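Local coordinates for protein ureidoglycolate hydrolase (Arabidopsis thaliana, PDB 4PXE) that hydrolyses (S)-ureidoglycolate to glyoxylate, ammonium and carbon dioxide in purine breakdown, working as a manganese-dependent homodimeric amidohydrolase of the peptidase M20 family, at residues D278-V283 and D305-D310. Sequence-based numbering, arbitrary orientation.
With GLV (glyoxylic acid), chain E.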
ATOM      1  N   ASP A 278     -21.875   9.789 -19.557  1.00 17.59           N
ATOM      2  CA  ASP A 278     -22.096   8.425 -19.090  1.00 16.94           C
ATOM      3  C   ASP A 278     -20.814   7.602 -18.968  1.00 16.85           C
ATOM      4  O   ASP A 278     -20.839   6.476 -18.470  1.00 18.82           O
ATOM      5  CB  ASP A 278     -23.100   7.702 -19.988  1.00 19.09           C
ATOM      6  CG  ASP A 278     -24.481   8.300 -19.895  1.00 26.87           C
ATOM      7  OD1 ASP A 278     -24.933   8.562 -18.759  1.00 22.03           O
ATOM      8  OD2 ASP A 278     -25.098   8.533 -20.953  1.00 26.55           O
ATOM      9  N   THR A 279     -19.700   8.150 -19.434  1.00 16.30           N
ATOM     10  CA  THR A 279     -18.430   7.428 -19.376  1.00 15.51           C
ATOM     11  C   THR A 279     -17.726   7.706 -18.053  1.00 14.77           C
ATOM     12  O   THR A 279     -17.646   8.855 -17.626  1.00 15.38           O
ATOM     13  CB  THR A 279     -17.497   7.860 -20.525  1.00 17.62           C
ATOM     14  OG1 THR A 279     -18.262   8.031 -21.728  1.00 17.60           O
ATOM     15  CG2 THR A 279     -16.396   6.816 -20.766  1.00 16.70           C
ATOM     16  N   VAL A 280     -17.252   6.653 -17.397  1.00 14.38           N
ATOM     17  CA  VAL A 280     -16.466   6.830 -16.176  1.00 13.67           C
ATOM     18  C   VAL A 280     -15.177   6.013 -16.215  1.00 13.66           C
ATOM     19  O   VAL A 280     -15.098   4.979 -16.885  1.00 13.33           O
ATOM     20  CB  VAL A 280     -17.271   6.456 -14.895  1.00 13.92           C
ATOM     21  CG1 VAL A 280     -18.444   7.416 -14.690  1.00 14.97           C
ATOM     22  CG2 VAL A 280     -17.756   5.030 -14.960  1.00 14.75           C
ATOM     23  N   GLY A 281     -14.168   6.478 -15.485  1.00 14.10           N
ATOM     24  CA  GLY A 281     -12.948   5.710 -15.323  1.00 15.02           C
ATOM     25  C   GLY A 281     -12.246   6.159 -14.061  1.00 11.55           C
ATOM     26  O   GLY A 281     -12.309   7.327 -13.700  1.00 13.83           O
ATOM     27  N   THR A 282     -11.596   5.219 -13.386  1.00 13.26           N
ATOM     28  CA  THR A 282     -11.049   5.475 -12.056  1.00 13.60           C
ATOM     29  C   THR A 282      -9.793   4.645 -11.853  1.00 13.64           C
ATOM     30  O   THR A 282      -9.716   3.493 -12.285  1.00 16.10           O
ATOM     31  CB  THR A 282     -12.073   5.051 -10.972  1.00 13.36           C
ATOM     32  OG1 THR A 282     -13.371   5.572 -11.293  1.00 13.25           O
ATOM     33  CG2 THR A 282     -11.672   5.536  -9.587  1.00 13.97           C
ATOM     34  N   VAL A 283      -8.813   5.228 -11.175  1.00 12.80           N
ATOM     35  CA  VAL A 283      -7.718   4.454 -10.615  1.00 13.69           C
ATOM     36  C   VAL A 283      -7.908   4.403  -9.099  1.00 12.54           C
ATOM     37  O   VAL A 283      -7.570   5.344  -8.388  1.00 14.91           O
ATOM     38  CB  VAL A 283      -6.360   5.077 -10.974  1.00 12.33           C
ATOM     39  CG1 VAL A 283      -5.220   4.280 -10.336  1.00 13.00           C
ATOM     40  CG2 VAL A 283      -6.201   5.151 -12.502  1.00 15.07           C
ATOM     41  N   ASP A 305     -10.688   0.936 -13.296  1.00 11.78           N
ATOM     42  CA  ASP A 305     -12.086   0.578 -13.523  1.00 11.69           C
ATOM     43  C   ASP A 305     -12.588   1.535 -14.596  1.00 12.72           C
ATOM     44  O   ASP A 305     -12.374   2.734 -14.501  1.00 13.58           O
ATOM     45  CB  ASP A 305     -12.857   0.766 -12.207  1.00 12.87           C
ATOM     46  CG  ASP A 305     -14.342   0.511 -12.343  1.00 14.86           C
ATOM     47  OD1 ASP A 305     -15.046   1.341 -12.954  1.00 14.05           O
ATOM     48  OD2 ASP A 305     -14.806  -0.504 -11.803  1.00 13.87           O
ATOM     49  N   THR A 306     -13.244   1.022 -15.635  1.00 14.00           N
ATOM     50  CA  THR A 306     -13.846   1.928 -16.617  1.00 14.70           C
ATOM     51  C   THR A 306     -15.132   1.338 -17.177  1.00 14.00           C
ATOM     52  O   THR A 306     -15.237   0.125 -17.373  1.00 14.52           O
ATOM     53  CB  THR A 306     -12.849   2.358 -17.735  1.00 15.26           C
ATOM     54  OG1 THR A 306     -13.411   3.426 -18.513  1.00 17.29           O
ATOM     55  CG2 THR A 306     -12.456   1.195 -18.629  1.00 18.45           C
ATOM     56  N   ARG A 307     -16.127   2.200 -17.372  1.00 13.88           N
ATOM     57  CA  ARG A 307     -17.464   1.741 -17.780  1.00 12.38           C
ATOM     58  C   ARG A 307     -18.163   2.768 -18.647  1.00 13.74           C
ATOM     59  O   ARG A 307     -17.820   3.947 -18.641  1.00 15.22           O
ATOM     60  CB  ARG A 307     -18.371   1.462 -16.560  1.00 14.45           C
ATOM     61  CG  ARG A 307     -17.634   0.954 -15.320  1.00 15.14           C
ATOM     62  CD  ARG A 307     -18.569   0.749 -14.155  1.00 14.33           C
ATOM     63  NE  ARG A 307     -17.779   0.524 -12.946  1.00 13.59           N
ATOM     64  CZ  ARG A 307     -18.279   0.076 -11.798  1.00 12.92           C
ATOM     65  NH1 ARG A 307     -19.583  -0.177 -11.689  1.00 12.87           N
ATOM     66  NH2 ARG A 307     -17.491  -0.098 -10.745  1.00 13.77           N
ATOM     67  N   ASP A 308     -19.173   2.294 -19.383  1.00 14.75           N
ATOM     68  CA  ASP A 308     -20.078   3.172 -20.125  1.00 16.28           C
ATOM     69  C   ASP A 308     -21.331   2.354 -20.419  1.00 14.36           C
ATOM     70  O   ASP A 308     -21.267   1.133 -20.516  1.00 15.52           O
ATOM     71  CB  ASP A 308     -19.423   3.637 -21.439  1.00 16.43           C
ATOM     72  CG  ASP A 308     -20.070   4.896 -22.030  1.00 19.16           C
ATOM     73  OD1 ASP A 308     -21.318   5.052 -21.970  1.00 20.84           O
ATOM     74  OD2 ASP A 308     -19.321   5.737 -22.581  1.00 19.53           O
ATOM     75  N   ILE A 309     -22.465   3.024 -20.578  1.00 16.98           N
ATOM     76  CA  ILE A 309     -23.669   2.336 -21.029  1.00 18.94           C
ATOM     77  C   ILE A 309     -23.473   1.902 -22.483  1.00 20.13           C
ATOM     78  O   ILE A 309     -23.998   0.872 -22.906  1.00 22.02           O
ATOM     79  CB  ILE A 309     -24.939   3.206 -20.844  1.00 18.92           C
ATOM     80  CG1 ILE A 309     -26.203   2.404 -21.198  1.00 20.88           C
ATOM     81  CG2 ILE A 309     -24.854   4.481 -21.671  1.00 21.32           C
ATOM     82  CD1 ILE A 309     -26.366   1.099 -20.425  1.00 23.48           C
ATOM     83  N   ASP A 310     -22.669   2.673 -23.219  1.00 17.39           N
ATOM     84  CA  ASP A 310     -22.318   2.351 -24.601  1.00 18.52           C
ATOM     85  C   ASP A 310     -21.018   1.543 -24.666  1.00 19.53           C
ATOM     86  O   ASP A 310     -19.939   2.048 -24.324  1.00 18.47           O
ATOM     87  CB  ASP A 310     -22.177   3.630 -25.422  1.00 20.39           C
ATOM     88  CG  ASP A 310     -22.073   3.353 -26.905  1.00 25.75           C
ATOM     89  OD1 ASP A 310     -20.956   3.087 -27.380  1.00 24.42           O
ATOM     90  OD2 ASP A 310     -23.117   3.379 -27.591  1.00 32.60           O
TER
HETATM   91  C1  GLV E 503     -19.859  -3.163  -7.766  1.00 15.82           C
HETATM   92  O1  GLV E 503     -21.113  -3.715  -7.973  1.00 16.76           O
HETATM   93  C2  GLV E 503     -19.545  -2.012  -8.656  1.00 13.91           C
HETATM   94  O2  GLV E 503     -20.418  -1.630  -9.500  1.00 13.73           O
HETATM   95  O3  GLV E 503     -18.423  -1.432  -8.558  1.00 14.59           O
HETATM   96  O   HOH W   1     -14.805   4.145 -13.122  1.00 14.41           O
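Val280 and Arg307 form a hydrogen-bonded pair in an antiparallel hairpin, their backbones joined both ways: Val280 N gives a nearly straight bond to Arg307 O (3.0 Å), and Arg307 N returns one to Val280 O. Val280 O takes a second donor, Thr306 OG1, at 2.8 Å. Val280 CG2 lies 4.0 Å from Arg307 CB, beside the root of a side chain extended from CG to NE, which carries the guanidinium to the bound glyoxylate. There NH1 donates to GLV O2 and Arg307 NH2 to GLV O3 (2.7 Å), a two-pronged grip on the carboxylate. Behind it, Asp305 is the second shell: Arg307 NE meets the syn lone pair of Asp305 OD1 in the guanidinium plane (2.9 Å), and NH2 reaches OD2, a side-on salt bridge that fixes the rotation of the group. A water links Asp305 OD1 to Thr282 OG1, which also bonds Arg253 of the second subunit. An alanine at Arg307 would probably leave the glyoxylate carboxylate without its paired donors and Asp305 without its countercharge. Where the first strand begins and the second ends, Thr279 OG1 donates to Asp308 OD2 (2.7 Å) from above the carboxylate plane; Arg313 is a second partner of that oxygen, while OD1 closes an Asx turn with Asp310 N. The hairpin belongs to the dimerization region: Asn294 of the second subunit and the backbone N of Tyr377 also hydrogen-bond the glyoxylate, strand 222-239 flanks strand 295-308, and helices 256-272 and 311-332 pack against the face bearing Thr306.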